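Local structure of four helix bundle protein (Bacteroides thetaiotaomicron VPI-5482, 2RLD) at residues Ile22-Leu25 and Tyr26-Leu29; Thr79-Trp82 and Leu83-Ile87; Glu95-Glu98 and Ser99-Asp103. The protein is of unknown function but binds calcium and belongs to the 23S rRNA-intervening sequence (S23) family of four-helix bundle proteins. All coordinates share one frame; numbering follows the deposited sequence.

Contact 1 of 3, residues Ile22-Leu25 and Tyr26-Leu29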
ATOM      1  N   ILE C  22     -12.088  -0.053 -17.234  1.00 13.67           N
ATOM      2  CA  ILE C  22     -10.835  -0.164 -16.506  1.00 14.99           C
ATOM      3  C   ILE C  22     -10.615  -1.588 -15.976  1.00 15.18           C
ATOM      4  O   ILE C  22      -9.485  -2.125 -16.021  1.00 15.60           O
ATOM      5  CB  ILE C  22     -10.748   0.919 -15.411  1.00 16.82           C
ATOM      6  CG1 ILE C  22     -10.560   2.292 -16.066  1.00 18.21           C
ATOM      7  CG2 ILE C  22      -9.613   0.577 -14.393  1.00 16.06           C
ATOM      8  CD1 ILE C  22      -9.177   2.436 -16.773  1.00 17.76           C
ATOM      9  N   VAL C  23     -11.678  -2.218 -15.499  1.00 16.66           N
ATOM     10  CA  VAL C  23     -11.575  -3.628 -15.104  1.00 16.19           C
ATOM     11  C   VAL C  23     -11.147  -4.497 -16.280  1.00 16.70           C
ATOM     12  O   VAL C  23     -10.274  -5.375 -16.151  1.00 17.06           O
ATOM     13  CB  VAL C  23     -12.864  -4.148 -14.445  1.00 15.80           C
ATOM     14  CG1 VAL C  23     -12.849  -5.649 -14.249  1.00 19.01           C
ATOM     15  CG2 VAL C  23     -13.076  -3.499 -13.114  1.00 16.26           C
ATOM     16  N   ASN C  24     -11.766  -4.292 -17.432  1.00 15.42           N
ATOM     17  CA  ASN C  24     -11.361  -5.053 -18.626  1.00 17.86           C
ATOM     18  C   ASN C  24      -9.914  -4.812 -19.046  1.00 15.76           C
ATOM     19  O   ASN C  24      -9.196  -5.756 -19.446  1.00 18.12           O
ATOM     20  CB  ASN C  24     -12.331  -4.758 -19.774  1.00 19.22           C
ATOM     21  CG  ASN C  24     -13.691  -5.409 -19.577  1.00 21.96           C
ATOM     22  OD1 ASN C  24     -13.831  -6.386 -18.843  1.00 22.24           O
ATOM     23  ND2 ASN C  24     -14.702  -4.874 -20.261  1.00 24.64           N
ATOM     24  N   LEU C  25      -9.464  -3.559 -18.958  1.00 15.99           N
ATOM     25  CA  LEU C  25      -8.094  -3.223 -19.252  1.00 16.25           C
ATOM     26  C   LEU C  25      -7.142  -3.910 -18.298  1.00 16.55           C
ATOM     27  O   LEU C  25      -6.070  -4.350 -18.700  1.00 15.86           O
ATOM     28  CB  LEU C  25      -7.880  -1.711 -19.195  1.00 15.20           C
ATOM     29  CG  LEU C  25      -6.452  -1.240 -19.481  1.00 14.61           C
ATOM     30  CD1 LEU C  25      -5.988  -1.627 -20.914  1.00 17.21           C
ATOM     31  CD2 LEU C  25      -6.332   0.282 -19.234  1.00 17.29           C
ATOM     32  N   TYR C  26      -7.506  -3.943 -17.025  1.00 15.76           N
ATOM     33  CA  TYR C  26      -6.704  -4.644 -16.019  1.00 16.00           C
ATOM     34  C   TYR C  26      -6.529  -6.100 -16.353  1.00 16.51           C
ATOM     35  O   TYR C  26      -5.400  -6.624 -16.358  1.00 15.64           O
ATOM     36  CB  TYR C  26      -7.327  -4.480 -14.643  1.00 16.36           C
ATOM     37  CG  TYR C  26      -6.576  -5.206 -13.570  1.00 16.01           C
ATOM     38  CD1 TYR C  26      -5.423  -4.673 -13.036  1.00 16.19           C
ATOM     39  CD2 TYR C  26      -7.010  -6.432 -13.109  1.00 16.47           C
ATOM     40  CE1 TYR C  26      -4.716  -5.331 -12.079  1.00 16.97           C
ATOM     41  CE2 TYR C  26      -6.331  -7.093 -12.123  1.00 16.28           C
ATOM     42  CZ  TYR C  26      -5.185  -6.551 -11.610  1.00 16.25           C
ATOM     43  OH  TYR C  26      -4.475  -7.204 -10.626  1.00 23.09           O
ATOM     44  N   LYS C  27      -7.629  -6.763 -16.684  1.00 16.28           N
ATOM     45  CA  LYS C  27      -7.564  -8.168 -17.117  1.00 15.82           C
ATOM     46  C   LYS C  27      -6.646  -8.379 -18.319  1.00 17.55           C
ATOM     47  O   LYS C  27      -5.837  -9.304 -18.337  1.00 15.68           O
ATOM     48  CB  LYS C  27      -8.969  -8.678 -17.442  1.00 16.16           C
ATOM     49  CG  LYS C  27      -9.878  -8.781 -16.256  1.00 18.88           C
ATOM     50  CD  LYS C  27     -11.305  -9.050 -16.703  1.00 21.32           C
ATOM     51  CE  LYS C  27     -11.530 -10.458 -17.110  1.00 25.60           C
ATOM     52  NZ  LYS C  27     -12.903 -10.666 -17.750  1.00 24.38           N
ATOM     53  N   PHE C  28      -6.783  -7.506 -19.323  1.00 14.98           N
ATOM     54  CA  PHE C  28      -5.935  -7.530 -20.506  1.00 15.38           C
ATOM     55  C   PHE C  28      -4.473  -7.429 -20.130  1.00 15.01           C
ATOM     56  O   PHE C  28      -3.670  -8.265 -20.555  1.00 15.81           O
ATOM     57  CB  PHE C  28      -6.323  -6.391 -21.442  1.00 15.45           C
ATOM     58  CG  PHE C  28      -5.396  -6.222 -22.609  1.00 15.28           C
ATOM     59  CD1 PHE C  28      -5.497  -7.055 -23.725  1.00 18.63           C
ATOM     60  CD2 PHE C  28      -4.452  -5.232 -22.609  1.00 15.36           C
ATOM     61  CE1 PHE C  28      -4.639  -6.909 -24.819  1.00 18.95           C
ATOM     62  CE2 PHE C  28      -3.583  -5.079 -23.723  1.00 18.06           C
ATOM     63  CZ  PHE C  28      -3.705  -5.923 -24.823  1.00 17.47           C
ATOM     64  N   LEU C  29      -4.137  -6.435 -19.301  1.00 15.65           N
ATOM     65  CA  LEU C  29      -2.751  -6.182 -18.945  1.00 14.96           C
ATOM     66  C   LEU C  29      -2.166  -7.353 -18.171  1.00 17.90           C
ATOM     67  O   LEU C  29      -1.067  -7.811 -18.468  1.00 18.07           O
ATOM     68  CB  LEU C  29      -2.610  -4.889 -18.148  1.00 12.41           C
ATOM     69  CG  LEU C  29      -2.865  -3.600 -18.927  1.00 16.39           C
ATOM     70  CD1 LEU C  29      -2.955  -2.440 -17.941  1.00 13.34           C
ATOM     71  CD2 LEU C  29      -1.783  -3.430 -19.997  1.00 19.68           C
TER
HETATM   72  O   HOH W   1     -12.748  -8.658 -19.828  1.00 41.47           O
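Ile22 opens this part of helix 7-32 by taking the backbone N-H of Tyr26 on its carbonyl. Val23 does the same for Lys27. The CG of Lys27 also rests against that carbonyl, 3.4 Å from Val23 O, and its CD reaches CG1 of Val23 at 4.5 Å. Asn24 accepts the N-H of Phe28. Its solvent-exposed side chain reaches Lys27 through a water, which donates to Asn24 OD1 at 2.7 Å and accepts from Lys27 NZ at 2.9 Å. The Lys27 chain bends at its third torsion (chi3 77°), and this brings the amine within reach of the water held by Asn24.

Leu25 carries the apolar side. Its carbonyl takes the N-H of Leu29, and its CG lies 4.0 Å from Leu29 CD1, the two side chains crossing at a slant. Leu25 CD1 also approaches the Phe28 ring obliquely, 4.3 Å from Phe28 CD2. An alanine in place of Leu29 is likely to leave a gap beside Leu25 CG, with that leucine less firmly held.

Leu25 packs on Leu83 of helix 62-88 and Ile100 of helix 94-116, and Leu29 on Leu86. Ile22 and Tyr26 face helix 38-57. Val23, Tyr26 and Lys27 pack on Val37 of a second subunit, so this part of the helix serves both the bundle core and the assembly.

Contact 2 of 3, residues Thr79-Trp82 and Leu83-Ile87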
ATOM      1  N   THR C  79      -5.253   8.492 -13.822  1.00 15.41           N
ATOM      2  CA  THR C  79      -5.588   7.426 -14.775  1.00 15.08           C
ATOM      3  C   THR C  79      -5.028   7.801 -16.156  1.00 15.60           C
ATOM      4  O   THR C  79      -4.481   6.961 -16.855  1.00 15.68           O
ATOM      5  CB  THR C  79      -7.126   7.208 -14.844  1.00 17.74           C
ATOM      6  OG1 THR C  79      -7.627   6.818 -13.552  1.00 15.73           O
ATOM      7  CG2 THR C  79      -7.494   6.139 -15.877  1.00 17.87           C
ATOM      8  N   GLU C  80      -5.191   9.061 -16.534  1.00 15.86           N
ATOM      9  CA  GLU C  80      -4.675   9.572 -17.824  1.00 13.46           C
ATOM     10  C   GLU C  80      -3.147   9.456 -17.899  1.00 15.41           C
ATOM     11  O   GLU C  80      -2.586   9.147 -18.942  1.00 16.06           O
ATOM     12  CB  GLU C  80      -5.221  10.987 -18.052  1.00 17.76           C
ATOM     13  CG  GLU C  80      -6.719  10.898 -18.437  1.00 20.85           C
ATOM     14  CD  GLU C  80      -7.606  12.007 -17.894  1.00 26.56           C
ATOM     15  OE1 GLU C  80      -7.074  13.050 -17.458  1.00 22.78           O
ATOM     16  OE2 GLU C  80      -8.848  11.807 -17.892  1.00 25.68           O
ATOM     17  N   TYR C  81      -2.482   9.684 -16.777  1.00 14.82           N
ATOM     18  CA  TYR C  81      -1.034   9.477 -16.677  1.00 15.66           C
ATOM     19  C   TYR C  81      -0.699   8.029 -16.977  1.00 15.10           C
ATOM     20  O   TYR C  81       0.153   7.734 -17.823  1.00 14.79           O
ATOM     21  CB  TYR C  81      -0.545   9.837 -15.262  1.00 15.97           C
ATOM     22  CG  TYR C  81       0.903   9.416 -14.950  1.00 14.36           C
ATOM     23  CD1 TYR C  81       1.982  10.167 -15.365  1.00 18.52           C
ATOM     24  CD2 TYR C  81       1.150   8.274 -14.218  1.00 19.01           C
ATOM     25  CE1 TYR C  81       3.301   9.768 -15.065  1.00 16.12           C
ATOM     26  CE2 TYR C  81       2.453   7.845 -13.929  1.00 16.79           C
ATOM     27  CZ  TYR C  81       3.517   8.592 -14.366  1.00 16.85           C
ATOM     28  OH  TYR C  81       4.789   8.182 -14.023  1.00 18.02           O
ATOM     29  N   TRP C  82      -1.373   7.110 -16.291  1.00 14.50           N
ATOM     30  CA  TRP C  82      -1.063   5.680 -16.504  1.00 14.09           C
ATOM     31  C   TRP C  82      -1.367   5.273 -17.946  1.00 16.04           C
ATOM     32  O   TRP C  82      -0.586   4.531 -18.553  1.00 13.85           O
ATOM     33  CB  TRP C  82      -1.793   4.749 -15.499  1.00 15.74           C
ATOM     34  CG  TRP C  82      -1.315   4.937 -14.080  1.00 14.48           C
ATOM     35  CD1 TRP C  82      -2.021   5.467 -13.023  1.00 16.14           C
ATOM     36  CD2 TRP C  82      -0.010   4.636 -13.582  1.00 13.54           C
ATOM     37  NE1 TRP C  82      -1.215   5.496 -11.894  1.00 17.17           N
ATOM     38  CE2 TRP C  82       0.020   5.007 -12.217  1.00 14.66           C
ATOM     39  CE3 TRP C  82       1.151   4.091 -14.170  1.00 14.49           C
ATOM     40  CZ2 TRP C  82       1.150   4.848 -11.432  1.00 17.62           C
ATOM     41  CZ3 TRP C  82       2.261   3.907 -13.374  1.00 17.65           C
ATOM     42  CH2 TRP C  82       2.257   4.300 -12.018  1.00 15.58           C
ATOM     43  N   LEU C  83      -2.446   5.801 -18.523  1.00 14.90           N
ATOM     44  CA  LEU C  83      -2.768   5.451 -19.912  1.00 14.34           C
ATOM     45  C   LEU C  83      -1.657   5.923 -20.858  1.00 15.55           C
ATOM     46  O   LEU C  83      -1.270   5.243 -21.810  1.00 15.99           O
ATOM     47  CB  LEU C  83      -4.101   6.061 -20.316  1.00 17.41           C
ATOM     48  CG  LEU C  83      -5.347   5.414 -19.712  1.00 18.15           C
ATOM     49  CD1 LEU C  83      -6.590   6.259 -20.027  1.00 19.84           C
ATOM     50  CD2 LEU C  83      -5.529   3.930 -20.191  1.00 18.72           C
ATOM     51  N   GLU C  84      -1.165   7.122 -20.624  1.00 14.45           N
ATOM     52  CA  GLU C  84      -0.116   7.676 -21.464  1.00 16.41           C
ATOM     53  C   GLU C  84       1.153   6.832 -21.367  1.00 15.02           C
ATOM     54  O   GLU C  84       1.827   6.527 -22.369  1.00 14.33           O
ATOM     55  CB  GLU C  84       0.185   9.106 -21.020  1.00 16.73           C
ATOM     56  CG  GLU C  84       1.105   9.838 -21.996  1.00 24.64           C
ATOM     57  CD  GLU C  84       1.333  11.313 -21.639  1.00 28.59           C
ATOM     58  OE1 GLU C  84       0.606  11.862 -20.773  1.00 31.02           O
ATOM     59  OE2 GLU C  84       2.237  11.915 -22.254  1.00 33.10           O
ATOM     60  N   LEU C  85       1.504   6.467 -20.140  1.00 15.55           N
ATOM     61  CA  LEU C  85       2.646   5.566 -19.929  1.00 14.43           C
ATOM     62  C   LEU C  85       2.476   4.222 -20.645  1.00 14.65           C
ATOM     63  O   LEU C  85       3.408   3.728 -21.289  1.00 16.42           O
ATOM     64  CB  LEU C  85       2.875   5.362 -18.427  1.00 15.47           C
ATOM     65  CG  LEU C  85       4.159   4.676 -18.002  1.00 18.20           C
ATOM     66  CD1 LEU C  85       5.398   5.207 -18.712  1.00 17.66           C
ATOM     67  CD2 LEU C  85       4.270   4.784 -16.475  1.00 17.42           C
ATOM     68  N   LEU C  86       1.288   3.644 -20.549  1.00 16.30           N
ATOM     69  CA  LEU C  86       1.011   2.376 -21.212  1.00 15.28           C
ATOM     70  C   LEU C  86       1.131   2.432 -22.746  1.00 16.27           C
ATOM     71  O   LEU C  86       1.718   1.545 -23.332  1.00 17.14           O
ATOM     72  CB  LEU C  86      -0.351   1.831 -20.791  1.00 15.87           C
ATOM     73  CG  LEU C  86      -0.498   1.391 -19.322  1.00 15.79           C
ATOM     74  CD1 LEU C  86      -1.972   1.257 -18.926  1.00 14.57           C
ATOM     75  CD2 LEU C  86       0.270   0.034 -19.116  1.00 18.26           C
ATOM     76  N   ILE C  87       0.624   3.486 -23.396  1.00 16.30           N
ATOM     77  CA  ILE C  87       0.824   3.610 -24.859  1.00 14.97           C
ATOM     78  C   ILE C  87       2.276   3.874 -25.207  1.00 14.63           C
ATOM     79  O   ILE C  87       2.809   3.284 -26.136  1.00 14.24           O
ATOM     80  CB  ILE C  87      -0.146   4.649 -25.525  1.00 16.64           C
ATOM     81  CG1 ILE C  87      -0.025   4.616 -27.068  1.00 20.18           C
ATOM     82  CG2 ILE C  87       0.095   6.058 -25.020  1.00 14.17           C
ATOM     83  CD1 ILE C  87      -0.387   3.306 -27.677  1.00 26.72           C
TER
HETATM   84  O   HOH W   2      -1.632  12.078 -19.656  1.00 29.80           O
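Trp82 has CG anti to its carbonyl carbon (chi1 -67°), whereas Leu85 has CG opposite the backbone N (chi1 -169°). With these torsions the two side chains run alongside each other in one direction. CD2 of Leu85 then meets the six-membered part of the indole, 3.8 Å from Trp82 CZ3, in an oblique approach. The same methyl comes within 4.4 Å of Tyr81 CE2. One leucine branch thus touches two aromatic rings. The rings also meet each other: Tyr81 CD2 sits over the centre of one indole face, 3.9 Å above its plane, and Trp82 CE2 lies at the edge of the tyrosine ring.

Leu83 and Leu86 have the same first torsion as Trp82. Each folds CG over a carbonyl one turn back, with Leu83 CG 3.4 Å from Thr79 O and Leu86 CG 3.2 Å from Trp82 O. Leu83 CD1 also touches Thr79 CG2 at 4.2 Å. Four backbone i to i+4 bonds join 79-82 to 83-87 in this part of helix 62-88.

The buried polar ends find partners outside the two segments. Trp82 NE1 bonds Glu78, Thr79 OG1 bonds Glu75, and Tyr81 OH bonds the carbonyl of Thr47 of a third subunit. The Glu80 carboxylate bonds Ser104 and Asn108 of helix 94-116. The buried surface is mostly apolar, and its hydroxyls, indole N-H and carboxylate are satisfied by their own helix, a neighbouring helix and another subunit. This probably limits the rotation of these groups.

Contact 3 of 3, residues Glu95-Glu98 and Ser99-Asp103. With EDO (1,2-ethanediol), chain T.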
ATOM      1  N   GLU C  95      -5.197   2.384 -30.712  1.00 17.74           N
ATOM      2  CA  GLU C  95      -6.664   2.230 -30.712  1.00 21.37           C
ATOM      3  C   GLU C  95      -7.213   2.074 -29.316  1.00 18.66           C
ATOM      4  O   GLU C  95      -8.228   2.697 -28.951  1.00 20.09           O
ATOM      5  CB  GLU C  95      -7.075   1.009 -31.542  1.00 21.39           C
ATOM      6  CG  GLU C  95      -8.568   0.822 -31.682  1.00 28.51           C
ATOM      7  CD  GLU C  95      -8.959  -0.464 -32.428  1.00 31.19           C
ATOM      8  OE1 GLU C  95      -8.067  -1.236 -32.860  1.00 30.01           O
ATOM      9  OE2 GLU C  95     -10.186  -0.703 -32.569  1.00 41.47           O
ATOM     10  N   GLN C  96      -6.555   1.243 -28.513  1.00 18.29           N
ATOM     11  CA  GLN C  96      -6.979   1.056 -27.131  1.00 17.99           C
ATOM     12  C   GLN C  96      -6.821   2.364 -26.353  1.00 16.39           C
ATOM     13  O   GLN C  96      -7.731   2.786 -25.630  1.00 16.49           O
ATOM     14  CB  GLN C  96      -6.199  -0.075 -26.450  1.00 19.42           C
ATOM     15  CG  GLN C  96      -6.565  -1.483 -26.902  1.00 20.23           C
ATOM     16  CD  GLN C  96      -5.600  -2.542 -26.357  1.00 22.30           C
ATOM     17  OE1 GLN C  96      -4.389  -2.469 -26.589  1.00 20.10           O
ATOM     18  NE2 GLN C  96      -6.138  -3.531 -25.627  1.00 24.98           N
ATOM     19  N   TYR C  97      -5.664   2.985 -26.525  1.00 15.72           N
ATOM     20  CA  TYR C  97      -5.355   4.246 -25.850  1.00 16.57           C
ATOM     21  C   TYR C  97      -6.424   5.296 -26.142  1.00 16.75           C
ATOM     22  O   TYR C  97      -7.028   5.866 -25.214  1.00 16.13           O
ATOM     23  CB  TYR C  97      -3.978   4.766 -26.284  1.00 18.01           C
ATOM     24  CG  TYR C  97      -3.706   6.145 -25.723  1.00 16.27           C
ATOM     25  CD1 TYR C  97      -3.433   6.320 -24.370  1.00 15.30           C
ATOM     26  CD2 TYR C  97      -3.734   7.270 -26.534  1.00 22.19           C
ATOM     27  CE1 TYR C  97      -3.208   7.579 -23.836  1.00 21.80           C
ATOM     28  CE2 TYR C  97      -3.496   8.552 -26.004  1.00 24.70           C
ATOM     29  CZ  TYR C  97      -3.243   8.691 -24.648  1.00 22.77           C
ATOM     30  OH  TYR C  97      -3.002   9.940 -24.092  1.00 22.25           O
ATOM     31  N   GLU C  98      -6.664   5.545 -27.429  1.00 17.01           N
ATOM     32  CA  GLU C  98      -7.578   6.616 -27.823  1.00 17.48           C
ATOM     33  C   GLU C  98      -8.978   6.369 -27.299  1.00 17.84           C
ATOM     34  O   GLU C  98      -9.612   7.280 -26.800  1.00 17.83           O
ATOM     35  CB  GLU C  98      -7.585   6.819 -29.335  1.00 17.92           C
ATOM     36  CG  GLU C  98      -6.279   7.428 -29.815  1.00 19.54           C
ATOM     37  CD  GLU C  98      -6.343   8.009 -31.213  1.00 27.75           C
ATOM     38  OE1 GLU C  98      -7.295   7.702 -31.976  1.00 31.95           O
ATOM     39  OE2 GLU C  98      -5.413   8.779 -31.546  1.00 33.38           O
ATOM     40  N   SER C  99      -9.444   5.129 -27.409  1.00 17.56           N
ATOM     41  CA  SER C  99     -10.782   4.768 -26.972  1.00 17.82           C
ATOM     42  C   SER C  99     -10.991   5.034 -25.485  1.00 17.71           C
ATOM     43  O   SER C  99     -11.968   5.668 -25.101  1.00 17.86           O
ATOM     44  CB  SER C  99     -11.037   3.291 -27.292  1.00 18.03           C
ATOM     45  OG  SER C  99     -12.378   2.932 -27.020  1.00 18.80           O
ATOM     46  N   ILE C 100     -10.059   4.567 -24.660  1.00 17.32           N
ATOM     47  CA  ILE C 100     -10.201   4.627 -23.208  1.00 18.86           C
ATOM     48  C   ILE C 100      -9.894   6.047 -22.753  1.00 19.02           C
ATOM     49  O   ILE C 100     -10.590   6.601 -21.905  1.00 18.21           O
ATOM     50  CB  ILE C 100      -9.284   3.597 -22.484  1.00 17.40           C
ATOM     51  CG1 ILE C 100      -9.630   2.186 -22.925  1.00 20.71           C
ATOM     52  CG2 ILE C 100      -9.437   3.707 -20.987  1.00 21.58           C
ATOM     53  CD1 ILE C 100      -8.614   1.138 -22.502  1.00 23.82           C
ATOM     54  N   ASN C 101      -8.875   6.660 -23.347  1.00 19.27           N
ATOM     55  CA  ASN C 101      -8.498   8.010 -22.935  1.00 17.76           C
ATOM     56  C   ASN C 101      -9.569   9.051 -23.265  1.00 18.82           C
ATOM     57  O   ASN C 101      -9.765   9.998 -22.513  1.00 19.28           O
ATOM     58  CB  ASN C 101      -7.158   8.418 -23.551  1.00 20.04           C
ATOM     59  CG  ASN C 101      -6.635   9.726 -22.975  1.00 19.73           C
ATOM     60  OD1 ASN C 101      -6.271   9.794 -21.805  1.00 25.82           O
ATOM     61  ND2 ASN C 101      -6.602  10.765 -23.795  1.00 30.01           N
ATOM     62  N   ASN C 102     -10.257   8.872 -24.385  1.00 17.55           N
ATOM     63  CA  ASN C 102     -11.352   9.747 -24.760  1.00 17.71           C
ATOM     64  C   ASN C 102     -12.485   9.653 -23.747  1.00 18.80           C
ATOM     65  O   ASN C 102     -13.080  10.663 -23.405  1.00 17.55           O
ATOM     66  CB  ASN C 102     -11.875   9.401 -26.151  1.00 18.71           C
ATOM     67  CG  ASN C 102     -10.964   9.895 -27.258  1.00 21.23           C
ATOM     68  OD1 ASN C 102     -10.062  10.712 -27.022  1.00 25.78           O
ATOM     69  ND2 ASN C 102     -11.184   9.394 -28.471  1.00 22.27           N
ATOM     70  N   ASP C 103     -12.768   8.450 -23.253  1.00 19.88           N
ATOM     71  CA  ASP C 103     -13.785   8.294 -22.207  1.00 18.06           C
ATOM     72  C   ASP C 103     -13.338   8.980 -20.900  1.00 18.59           C
ATOM     73  O   ASP C 103     -14.158   9.582 -20.173  1.00 18.59           O
ATOM     74  CB  ASP C 103     -14.079   6.808 -21.973  1.00 17.27           C
ATOM     75  CG  ASP C 103     -14.885   6.173 -23.094  1.00 19.40           C
ATOM     76  OD1 ASP C 103     -15.325   6.905 -23.993  1.00 19.83           O
ATOM     77  OD2 ASP C 103     -15.128   4.937 -23.048  1.00 20.83           O
TER
HETATM   78  C1  EDO T 123      -9.364  -4.518 -22.901  1.00 38.95           C
HETATM   79  O1  EDO T 123     -10.698  -4.032 -22.916  1.00 43.98           O
HETATM   80  C2  EDO T 123      -8.554  -3.490 -23.648  1.00 32.34           C
HETATM   81  O2  EDO T 123      -9.052  -3.437 -24.984  1.00 27.15           O
HETATM   82  O   HOH W   3      -3.642  10.112 -21.338  1.00 23.81           O
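Tyr97 and Asn101, one turn apart on helix 94-116, stack ring on amide. With CG anti to the backbone N in both (chi1 173° and -171°), the ring and the amide leave the helix on the same side. Their planes are only 10° apart. Asn101 CB stands over one face of the ring, 4.2 Å from its centroid, in a CH-pi contact. Farther out, Asn101 CG lies 3.9 Å from Tyr97 CZ. A water links the polar ends, 2.8 Å from Tyr97 OH and 2.7 Å from Asn101 OD1, to which it donates. Asn101 N also bonds Tyr97 O at 2.7 Å.

The straight Gln96 chain carries its NE2 to O2 of a 1,2-ethanediol, probably from the crystallisation liquor, in a 3.0 Å bond. Gln96 OE1 accepts from Thr93 N. Ile100 folds CG1 over the carbonyl of Gln96.

Tyr97 lies on Leu83 and Ile87 of helix 62-88, and Asn101 touches Glu80. Ile100 reaches Leu83, and Phe18 and Arg21 of helix 7-32. Arg21 bonds Ser99 OG and salt-bridges Asp103, a ligand of a second calcium not bound to this chain, tying helix 94-116 to helix 7-32.

How the contacts relate
The three contacts come in series along the chain. Contact 1 is on helix 7-32, contact 2 on helix 62-88 and contact 3 on helix 94-116. Each lies within a single helix. Contact 1 lies about 13 Å, centre to centre, from each of the others, which are about 10 Å apart. Three of the four helices meet here in one end of the bundle core, joining helices far apart in sequence. Contacts 1 and 2 also face neighbouring subunits, whereas no other chain of the assembly touches contact 3. The ligands of the calcium bound in this chain, Asp5, Asp8 and Asn9, lie outside all three, while contact 3 holds Asp103, a ligand of a second calcium site.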